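Local coordinates for methylthioribose-1-phosphate isomerase (Saccharomyces cerevisiae, PDB 1W2W), which catalyses the interconversion of methylthioribose-1-phosphate and methylthioribulose-1-phosphate in the methionine salvage pathway, and is present here as its N-terminal part, at residues E4-D9 / V18-Q23; E14-K19 / E67-K72; H36-G41 / T93-R98; S63-V68 / A131-L136. One frame throughout, in Å; residues are numbered along the deposited sequence.

Contact 1: E4-D9 / V18-Q23; sequences EAIVFD and VKVLDQ
V7 and K19 form the hydrogen-bonded antiparallel pair that joins the strands 6-9 and 18-21. V7 N donates to K19 O at 2.8 Å, K19 N returns a bond of 3.0 Å to V7 O, and L21 N donates to A5 O at 2.9 Å. The same oxygen of A5 accepts a hydrogen bond from a water that also donates to L21 O and accepts from Q23 NE2, tying A5 to the turn where the second strand ends. CA-H...O contacts from V18 to V7 O and from V20 to A5 O fill in between the N-H bonds. The two strands are the arms of an N-terminal beta hairpin, running at 165° to each other, and strand 32-34 adds a third member beyond 17-21. Apolar contacts gather on the face of I6, F8, V18 and V20, which packs on helix 53-73. I6 and V20 lie side by side, with CG1 of I6 3.8 Å from CG1 of V20. F8 reaches V18 with CD1, 4.0 Å from CG2 of V18; the ring also touches L62 of helix 53-73 and V140, C141 and I144 of helix 129-168. On the other face CB of V7 rests 3.9 Å from CG of K19, whose extended chain carries the ammonium to a cation-pi contact with Y32. Q23 OE1 is bonded to R51, while its NE2 lies 3.7 Å from CB of A5.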
# COMPACT_ATOMS: atom_id res chain seq x y z
N GLU A 4 -6.71 -10.27 -22.59
CA GLU A 4 -5.64 -10.27 -23.58
C GLU A 4 -5.05 -8.86 -23.69
O GLU A 4 -5.70 -7.96 -24.19
CB GLU A 4 -6.15 -10.79 -24.94
CG GLU A 4 -5.10 -10.79 -26.04
CD GLU A 4 -5.43 -11.66 -27.25
OE1 GLU A 4 -6.62 -11.77 -27.65
OE2 GLU A 4 -4.48 -12.24 -27.82
N ALA A 5 -3.82 -8.68 -23.21
CA ALA A 5 -3.19 -7.36 -23.23
C ALA A 5 -2.97 -6.87 -24.65
O ALA A 5 -3.08 -5.68 -24.93
CB ALA A 5 -1.87 -7.37 -22.48
N ILE A 6 -2.65 -7.80 -25.54
CA ILE A 6 -2.23 -7.44 -26.90
C ILE A 6 -3.03 -8.27 -27.88
O ILE A 6 -3.02 -9.50 -27.81
CB ILE A 6 -0.72 -7.69 -27.07
CG1 ILE A 6 0.07 -6.75 -26.14
CG2 ILE A 6 -0.28 -7.48 -28.53
CD1 ILE A 6 1.51 -7.20 -25.90
N VAL A 7 -3.74 -7.60 -28.78
CA VAL A 7 -4.53 -8.33 -29.77
C VAL A 7 -3.82 -8.19 -31.11
O VAL A 7 -3.82 -7.10 -31.71
CB VAL A 7 -5.97 -7.82 -29.85
CG1 VAL A 7 -6.76 -8.63 -30.88
CG2 VAL A 7 -6.64 -7.94 -28.47
N PHE A 8 -3.25 -9.30 -31.55
CA PHE A 8 -2.38 -9.38 -32.72
C PHE A 8 -3.08 -10.23 -33.78
O PHE A 8 -3.15 -11.45 -33.65
CB PHE A 8 -1.05 -10.03 -32.31
CG PHE A 8 -0.13 -10.34 -33.46
CD1 PHE A 8 -0.09 -9.52 -34.58
CD2 PHE A 8 0.70 -11.45 -33.42
CE1 PHE A 8 0.76 -9.81 -35.64
CE2 PHE A 8 1.55 -11.75 -34.47
CZ PHE A 8 1.58 -10.92 -35.58
N ASP A 9 -3.62 -9.60 -34.82
CA ASP A 9 -4.21 -10.36 -35.92
C ASP A 9 -3.13 -10.60 -36.97
O ASP A 9 -2.74 -9.67 -37.69
CB ASP A 9 -5.37 -9.56 -36.51
CG ASP A 9 -6.08 -10.29 -37.62
OD1 ASP A 9 -5.63 -11.36 -38.09
OD2 ASP A 9 -7.13 -9.84 -38.10
N VAL A 18 -2.56 -4.68 -34.92
CA VAL A 18 -2.18 -4.79 -33.52
C VAL A 18 -2.97 -3.72 -32.78
O VAL A 18 -2.99 -2.57 -33.19
CB VAL A 18 -0.66 -4.56 -33.35
CG1 VAL A 18 -0.28 -4.62 -31.88
CG2 VAL A 18 0.14 -5.58 -34.16
N LYS A 19 -3.64 -4.11 -31.70
CA LYS A 19 -4.23 -3.12 -30.79
C LYS A 19 -3.99 -3.61 -29.36
O LYS A 19 -3.85 -4.81 -29.15
CB LYS A 19 -5.72 -2.89 -31.08
CG LYS A 19 -6.63 -4.07 -30.75
CD LYS A 19 -8.05 -3.81 -31.25
CE LYS A 19 -9.02 -4.87 -30.74
NZ LYS A 19 -10.37 -4.72 -31.37
N VAL A 20 -3.92 -2.72 -28.38
CA VAL A 20 -3.60 -3.14 -27.02
C VAL A 20 -4.60 -2.58 -26.02
O VAL A 20 -5.15 -1.49 -26.20
CB VAL A 20 -2.18 -2.73 -26.61
CG1 VAL A 20 -1.13 -3.37 -27.53
CG2 VAL A 20 -2.05 -1.20 -26.60
N LEU A 21 -4.85 -3.34 -24.96
CA LEU A 21 -5.74 -2.85 -23.92
C LEU A 21 -5.05 -1.71 -23.19
O LEU A 21 -3.87 -1.81 -22.89
CB LEU A 21 -6.02 -3.96 -22.91
CG LEU A 21 -7.19 -4.90 -23.16
CD1 LEU A 21 -7.30 -5.83 -21.97
CD2 LEU A 21 -8.48 -4.12 -23.37
N ASP A 22 -5.78 -0.65 -22.89
CA ASP A 22 -5.22 0.40 -22.05
C ASP A 22 -5.29 -0.03 -20.58
O ASP A 22 -6.35 0.06 -19.93
CB ASP A 22 -5.98 1.70 -22.25
CG ASP A 22 -5.30 2.87 -21.57
OD1 ASP A 22 -4.51 2.63 -20.62
OD2 ASP A 22 -5.49 4.06 -21.94
N GLN A 23 -4.17 -0.52 -20.05
CA GLN A 23 -4.22 -1.09 -18.72
C GLN A 23 -4.32 -0.06 -17.61
O GLN A 23 -4.54 -0.42 -16.45
CB GLN A 23 -3.02 -2.01 -18.49
CG GLN A 23 -3.00 -3.20 -19.46
CD GLN A 23 -1.90 -4.17 -19.12
OE1 GLN A 23 -1.73 -4.55 -17.97
NE2 GLN A 23 -1.13 -4.57 -20.14
O HOH W 1 -2.05 -3.96 -22.93

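Contact 2: E14-K19 / E67-K72; sequences ENVSVK and EVQLIK
Q69 reaches out from helix 53-73 to the backbone of E14 and V16, and its side chain crosses that of V16 at about a right angle. CG of Q69 stands anti to the carbonyl carbon (chi1 -60°), and the extended chain beyond it carries the amide to the E14 carbonyl, with CD of Q69 3.3 Å from E14 O. V16 N donates to Q69 OE1 at 2.9 Å, approaching in the plane of the amide carbonyl, and CG2 of V16 packs 3.5 Å from the same oxygen. A water donates to both Q69 OE1 and V16 O, so Q69 OE1 accepts both from V16 N and from this water. The NE2 end of the amide is held by P13 O and by D133 on helix 129-168, which fixes which way round the group sits. One helical turn further on, the side chains of K72 and E14 cross obliquely. A salt bridge of 2.7 Å joins NZ of K72 to OE1 of E14. An alanine in place of Q69 would probably leave V16 N without its amide acceptor and P13 O and D133 without their amide donor. The chemistry is layered: a buried, neutral amide fastens the approach to strand 17-21 on the helix, and the charged pair beside it, made by two exposed residues, is likely to be moderated by solvent.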
# COMPACT_ATOMS: atom_id res chain seq x y z
N GLU A 14 1.39 -9.97 -44.41
CA GLU A 14 1.91 -8.72 -44.97
C GLU A 14 1.22 -7.45 -44.46
O GLU A 14 1.63 -6.34 -44.81
CB GLU A 14 1.92 -8.77 -46.49
CG GLU A 14 3.14 -9.48 -47.06
CD GLU A 14 3.14 -9.57 -48.58
OE1 GLU A 14 3.05 -8.52 -49.25
OE2 GLU A 14 3.24 -10.69 -49.10
N ASN A 15 0.20 -7.62 -43.64
CA ASN A 15 -0.68 -6.51 -43.26
C ASN A 15 -1.28 -6.83 -41.90
O ASN A 15 -2.50 -6.94 -41.76
CB ASN A 15 -1.82 -6.39 -44.30
CG ASN A 15 -2.69 -5.17 -44.08
OD1 ASN A 15 -2.23 -4.11 -43.67
ND2 ASN A 15 -3.98 -5.32 -44.39
N VAL A 16 -0.43 -6.97 -40.89
CA VAL A 16 -0.94 -7.38 -39.57
C VAL A 16 -1.66 -6.22 -38.92
O VAL A 16 -1.41 -5.06 -39.25
CB VAL A 16 0.17 -7.90 -38.63
CG1 VAL A 16 0.90 -9.09 -39.23
CG2 VAL A 16 1.16 -6.79 -38.24
N SER A 17 -2.55 -6.52 -37.98
CA SER A 17 -3.08 -5.46 -37.14
C SER A 17 -2.76 -5.75 -35.68
O SER A 17 -2.66 -6.90 -35.25
CB SER A 17 -4.58 -5.24 -37.37
OG SER A 17 -5.30 -6.34 -36.87
N VAL A 18 -2.56 -4.68 -34.92
CA VAL A 18 -2.18 -4.79 -33.52
C VAL A 18 -2.97 -3.72 -32.78
O VAL A 18 -2.99 -2.57 -33.19
CB VAL A 18 -0.66 -4.56 -33.35
CG1 VAL A 18 -0.28 -4.62 -31.88
CG2 VAL A 18 0.14 -5.58 -34.16
N LYS A 19 -3.64 -4.11 -31.70
CA LYS A 19 -4.23 -3.12 -30.79
C LYS A 19 -3.99 -3.61 -29.36
O LYS A 19 -3.85 -4.81 -29.15
CB LYS A 19 -5.72 -2.89 -31.08
CG LYS A 19 -6.63 -4.07 -30.75
CD LYS A 19 -8.05 -3.81 -31.25
CE LYS A 19 -9.02 -4.87 -30.74
NZ LYS A 19 -10.37 -4.72 -31.37
N GLU A 67 5.16 -0.58 -38.27
CA GLU A 67 5.82 0.56 -38.90
C GLU A 67 6.37 0.19 -40.27
O GLU A 67 6.16 0.93 -41.25
CB GLU A 67 6.93 1.15 -38.02
CG GLU A 67 7.66 2.29 -38.74
CD GLU A 67 8.24 3.30 -37.78
OE1 GLU A 67 9.37 3.77 -38.02
OE2 GLU A 67 7.56 3.65 -36.79
N VAL A 68 7.07 -0.93 -40.38
CA VAL A 68 7.67 -1.26 -41.67
C VAL A 68 6.61 -1.62 -42.70
O VAL A 68 6.77 -1.36 -43.90
CB VAL A 68 8.77 -2.33 -41.58
CG1 VAL A 68 9.90 -1.88 -40.65
CG2 VAL A 68 8.19 -3.64 -41.15
N GLN A 69 5.51 -2.20 -42.23
CA GLN A 69 4.42 -2.51 -43.14
C GLN A 69 3.67 -1.27 -43.60
O GLN A 69 3.22 -1.20 -44.74
CB GLN A 69 3.47 -3.55 -42.55
CG GLN A 69 4.22 -4.84 -42.25
CD GLN A 69 3.31 -6.02 -41.99
OE1 GLN A 69 2.19 -5.84 -41.50
NE2 GLN A 69 3.77 -7.21 -42.33
N LEU A 70 3.56 -0.29 -42.71
CA LEU A 70 2.94 0.98 -43.07
C LEU A 70 3.77 1.73 -44.11
O LEU A 70 3.22 2.28 -45.07
CB LEU A 70 2.74 1.85 -41.82
CG LEU A 70 2.04 3.20 -41.98
CD1 LEU A 70 0.76 3.06 -42.76
CD2 LEU A 70 1.77 3.84 -40.62
N ILE A 71 5.09 1.75 -43.95
CA ILE A 71 5.89 2.51 -44.91
C ILE A 71 5.91 1.83 -46.28
O ILE A 71 6.13 2.48 -47.30
CB ILE A 71 7.30 2.82 -44.37
CG1 ILE A 71 8.10 1.55 -44.13
CG2 ILE A 71 7.21 3.61 -43.07
CD1 ILE A 71 9.42 1.79 -43.42
N LYS A 72 5.69 0.52 -46.29
CA LYS A 72 5.50 -0.20 -47.55
C LYS A 72 4.18 0.19 -48.22
O LYS A 72 4.15 0.53 -49.40
CB LYS A 72 5.56 -1.72 -47.35
CG LYS A 72 5.25 -2.49 -48.62
CD LYS A 72 4.77 -3.90 -48.34
CE LYS A 72 3.79 -4.40 -49.41
NZ LYS A 72 3.44 -5.83 -49.17
O HOH W 2 4.07 -5.58 -45.85
O HOH W 3 0.66 -3.91 -40.41

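Contact 3: H36-G41 / T93-R98; sequences HTIDDG and TVLNKR
A capping box at the start of helix 38-46 sets the stage for this contact, in which I38 and D39 of its first turn meet L95 and R98 of helix 88-103. T37 is the N-cap, its OG1 accepting weak bonds from D39 N and D40 N. D40 answers through OD2, which takes T37 N at 3.2 Å and, through its anti lone pair, H36 N at 2.8 Å. With the turn fixed in this way, D39 forms a salt bridge to R98: NH2 donates to OD2 of D39 at 2.8 Å with an N-H...O angle of 165°. The oxygen lies near the guanidinium plane, but the nitrogen stands well above the carboxylate, the two planes being 63° apart. The arginine chain bends at chi3 (72°), and its NE bonds to E67 of helix 53-73, so R98 is shared between two acidic partners. A leucine in place of D39 would probably cost R98 NH2 this acceptor and one of the two acidic partners of its charge. I38 crosses R98 obliquely, with CG2 of I38 3.6 Å from R98 O. Its CD1 lies 4.0 Å from CB of R98 and 4.1 Å from CD1 of L95, the I38 and L95 side chains crossing at about a right angle. Helix 53-73 packs here too, S63 and V64 touching I38, while L123 of helix 111-124 packs on L95; the capped turn itself follows strand 32-34 in the chain.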
# COMPACT_ATOMS: atom_id res chain seq x y z
N HIS A 36 0.35 1.52 -34.76
CA HIS A 36 0.69 1.65 -36.18
C HIS A 36 2.18 1.87 -36.40
O HIS A 36 2.75 1.42 -37.40
CB HIS A 36 -0.13 2.79 -36.82
CG HIS A 36 -1.60 2.54 -36.80
ND1 HIS A 36 -2.19 1.52 -37.51
CD2 HIS A 36 -2.61 3.18 -36.16
CE1 HIS A 36 -3.50 1.54 -37.31
NE2 HIS A 36 -3.78 2.53 -36.49
N THR A 37 2.82 2.56 -35.47
CA THR A 37 4.22 2.93 -35.64
C THR A 37 5.01 2.74 -34.36
O THR A 37 4.45 2.44 -33.30
CB THR A 37 4.35 4.41 -36.03
OG1 THR A 37 4.02 5.22 -34.89
CG2 THR A 37 3.30 4.76 -37.09
N ILE A 38 6.32 2.95 -34.47
CA ILE A 38 7.19 2.84 -33.31
C ILE A 38 6.86 3.94 -32.30
O ILE A 38 7.04 3.76 -31.09
CB ILE A 38 8.67 2.84 -33.74
CG1 ILE A 38 8.95 1.51 -34.45
CG2 ILE A 38 9.59 2.95 -32.52
CD1 ILE A 38 10.31 1.45 -35.17
N ASP A 39 6.33 5.06 -32.77
CA ASP A 39 5.92 6.10 -31.82
C ASP A 39 4.80 5.60 -30.94
O ASP A 39 4.73 5.98 -29.77
CB ASP A 39 5.48 7.40 -32.51
CG ASP A 39 6.59 8.04 -33.30
OD1 ASP A 39 7.58 8.47 -32.67
OD2 ASP A 39 6.56 8.13 -34.54
N ASP A 40 3.91 4.77 -31.49
CA ASP A 40 2.78 4.24 -30.73
C ASP A 40 3.29 3.24 -29.69
O ASP A 40 2.86 3.26 -28.54
CB ASP A 40 1.78 3.55 -31.64
CG ASP A 40 1.11 4.50 -32.61
OD1 ASP A 40 1.00 5.72 -32.29
OD2 ASP A 40 0.66 4.12 -33.72
N GLY A 41 4.20 2.38 -30.12
CA GLY A 41 4.84 1.42 -29.24
C GLY A 41 5.52 2.14 -28.09
O GLY A 41 5.33 1.79 -26.92
N THR A 93 19.61 3.21 -41.17
CA THR A 93 20.07 4.23 -40.23
C THR A 93 18.93 4.83 -39.41
O THR A 93 19.02 4.95 -38.19
CB THR A 93 20.82 5.34 -40.99
OG1 THR A 93 22.01 4.77 -41.55
CG2 THR A 93 21.33 6.41 -40.01
N VAL A 94 17.86 5.21 -40.10
CA VAL A 94 16.69 5.76 -39.41
C VAL A 94 15.98 4.69 -38.59
O VAL A 94 15.61 4.93 -37.43
CB VAL A 94 15.74 6.47 -40.38
CG1 VAL A 94 14.43 6.85 -39.66
CG2 VAL A 94 16.41 7.71 -40.95
N LEU A 95 15.79 3.51 -39.17
CA LEU A 95 15.18 2.40 -38.42
C LEU A 95 15.96 2.12 -37.13
O LEU A 95 15.37 1.99 -36.05
CB LEU A 95 15.07 1.15 -39.27
CG LEU A 95 14.28 -0.05 -38.74
CD1 LEU A 95 13.00 0.43 -38.06
CD2 LEU A 95 13.94 -0.91 -39.94
N ASN A 96 17.29 2.03 -37.23
CA ASN A 96 18.10 1.79 -36.04
C ASN A 96 17.96 2.88 -35.00
O ASN A 96 17.90 2.61 -33.80
CB ASN A 96 19.57 1.55 -36.39
CG ASN A 96 19.82 0.12 -36.84
OD1 ASN A 96 19.34 -0.83 -36.21
ND2 ASN A 96 20.56 -0.04 -37.93
N LYS A 97 17.87 4.13 -35.46
CA LYS A 97 17.66 5.26 -34.56
C LYS A 97 16.31 5.11 -33.85
O LYS A 97 16.19 5.37 -32.65
CB LYS A 97 17.73 6.56 -35.35
CG LYS A 97 17.55 7.84 -34.54
CD LYS A 97 17.93 9.06 -35.40
CE LYS A 97 16.72 9.72 -36.01
NZ LYS A 97 16.39 10.98 -35.26
N ARG A 98 15.29 4.69 -34.59
CA ARG A 98 13.96 4.54 -34.02
C ARG A 98 13.88 3.34 -33.07
O ARG A 98 13.14 3.37 -32.08
CB ARG A 98 12.90 4.52 -35.11
CG ARG A 98 12.67 5.92 -35.67
CD ARG A 98 11.78 5.97 -36.88
NE ARG A 98 10.37 5.72 -36.54
CZ ARG A 98 9.61 6.55 -35.85
NH1 ARG A 98 10.10 7.69 -35.39
NH2 ARG A 98 8.35 6.22 -35.61

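Contact 4: S63-V68 / A131-L136; sequences SVLTEV and AFDGSL
Two helices of the N-terminal helical bundle, 53-73 and 129-168, run roughly antiparallel and pack here through V64, L65 and V68 against F132, D133 and L136. Their short axes pass 10.0 Å apart, with 147° between their directions. L136 reaches the other helix with CD2: chi1 (-179°) sets CG anti to the backbone N, chi2 (58°) sets the CD branches, and CD2 lies 3.5 Å from L65 N and 3.7 Å from L65 CB. CG1 of V64 meets the same methyl at 3.8 Å, the two side chains crossing at about a right angle. F132 presents its rim to V68, with CE2 3.8 Å from CG1 of V68 and that methyl lying in the plane of the ring. CG1 of V64 also lies near the ring edge, at 4.4 Å from CZ. L95 of helix 88-103 and I119 and L123 of helix 111-124 also touch F132. D133 is the polar member; its OD1 lies 3.7 Å from CD1 of L65. All six touching residues are buried, so cohesion between these two segments rests on van der Waals and hydrophobic contact, while the D133 carboxylate has its hydrogen-bond partner in Q69, the residue after V68.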
# COMPACT_ATOMS: atom_id res chain seq x y z
N SER A 63 5.32 -3.12 -32.84
CA SER A 63 5.24 -1.76 -33.36
C SER A 63 6.28 -1.50 -34.46
O SER A 63 6.06 -0.66 -35.33
CB SER A 63 5.34 -0.71 -32.24
OG SER A 63 6.68 -0.51 -31.82
N VAL A 64 7.40 -2.22 -34.41
CA VAL A 64 8.38 -2.16 -35.49
C VAL A 64 7.79 -2.78 -36.76
O VAL A 64 7.91 -2.25 -37.87
CB VAL A 64 9.69 -2.89 -35.10
CG1 VAL A 64 10.74 -2.72 -36.20
CG2 VAL A 64 10.25 -2.37 -33.79
N LEU A 65 7.13 -3.92 -36.60
CA LEU A 65 6.50 -4.58 -37.74
C LEU A 65 5.38 -3.73 -38.34
O LEU A 65 5.30 -3.58 -39.56
CB LEU A 65 6.00 -5.99 -37.39
CG LEU A 65 5.25 -6.74 -38.51
CD1 LEU A 65 6.16 -6.98 -39.72
CD2 LEU A 65 4.70 -8.06 -37.99
N THR A 66 4.49 -3.18 -37.52
CA THR A 66 3.45 -2.32 -38.09
C THR A 66 4.06 -1.12 -38.81
O THR A 66 3.54 -0.68 -39.84
CB THR A 66 2.40 -1.85 -37.05
OG1 THR A 66 3.05 -1.24 -35.94
CG2 THR A 66 1.66 -3.03 -36.44
N GLU A 67 5.16 -0.58 -38.27
CA GLU A 67 5.82 0.56 -38.90
C GLU A 67 6.37 0.19 -40.27
O GLU A 67 6.16 0.93 -41.25
CB GLU A 67 6.93 1.15 -38.02
CG GLU A 67 7.66 2.29 -38.74
CD GLU A 67 8.24 3.30 -37.78
OE1 GLU A 67 9.37 3.77 -38.02
OE2 GLU A 67 7.56 3.65 -36.79
N VAL A 68 7.07 -0.93 -40.38
CA VAL A 68 7.67 -1.26 -41.67
C VAL A 68 6.61 -1.62 -42.70
O VAL A 68 6.77 -1.36 -43.90
CB VAL A 68 8.77 -2.33 -41.58
CG1 VAL A 68 9.90 -1.88 -40.65
CG2 VAL A 68 8.19 -3.64 -41.15
N ALA A 131 12.50 -8.26 -47.27
CA ALA A 131 13.04 -9.42 -46.56
C ALA A 131 12.93 -9.21 -45.05
O ALA A 131 12.57 -10.14 -44.33
CB ALA A 131 14.48 -9.68 -46.97
N PHE A 132 13.26 -8.01 -44.60
CA PHE A 132 13.17 -7.68 -43.18
C PHE A 132 11.74 -7.86 -42.67
O PHE A 132 11.52 -8.45 -41.61
CB PHE A 132 13.64 -6.24 -42.93
CG PHE A 132 13.56 -5.81 -41.49
CD1 PHE A 132 14.30 -6.46 -40.51
CD2 PHE A 132 12.74 -4.75 -41.12
CE1 PHE A 132 14.22 -6.06 -39.19
CE2 PHE A 132 12.66 -4.35 -39.79
CZ PHE A 132 13.40 -5.00 -38.83
N ASP A 133 10.79 -7.36 -43.45
CA ASP A 133 9.37 -7.45 -43.14
C ASP A 133 8.98 -8.91 -42.89
O ASP A 133 8.43 -9.27 -41.84
CB ASP A 133 8.61 -6.84 -44.33
CG ASP A 133 7.12 -6.69 -44.10
OD1 ASP A 133 6.52 -7.49 -43.36
OD2 ASP A 133 6.47 -5.78 -44.66
N GLY A 134 9.29 -9.77 -43.86
CA GLY A 134 8.97 -11.18 -43.75
C GLY A 134 9.63 -11.86 -42.56
O GLY A 134 8.99 -12.65 -41.87
N SER A 135 10.90 -11.55 -42.32
CA SER A 135 11.65 -12.19 -41.24
C SER A 135 11.19 -11.67 -39.88
O SER A 135 11.17 -12.42 -38.89
CB SER A 135 13.15 -11.96 -41.42
OG SER A 135 13.60 -12.54 -42.64
N LEU A 136 10.85 -10.39 -39.82
CA LEU A 136 10.33 -9.79 -38.60
C LEU A 136 8.96 -10.36 -38.24
O LEU A 136 8.68 -10.60 -37.06
CB LEU A 136 10.28 -8.26 -38.71
CG LEU A 136 9.78 -7.50 -37.48
CD1 LEU A 136 10.63 -7.80 -36.24
CD2 LEU A 136 9.72 -5.99 -37.74

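How the contacts relate
From the N terminus, contact 1 closes the short hairpin loop first. Contact 2 starts inside that hairpin, sharing V18 and K19 with it, and closes a far longer loop by bringing the strand's approach to helix 53-73. Contact 3 opens within this loop and closes beyond it on helix 88-103, so the two cross; contact 4 crosses contact 3 likewise, running from helix 53-73 to helix 129-168. Helix 53-73 is the common element: contacts 2 and 4 share E67 and V68, and E67 binds both R98 and I38 N of contact 3. Q69 joins D133, and V18 meets T66, linking the small sheet to the helices.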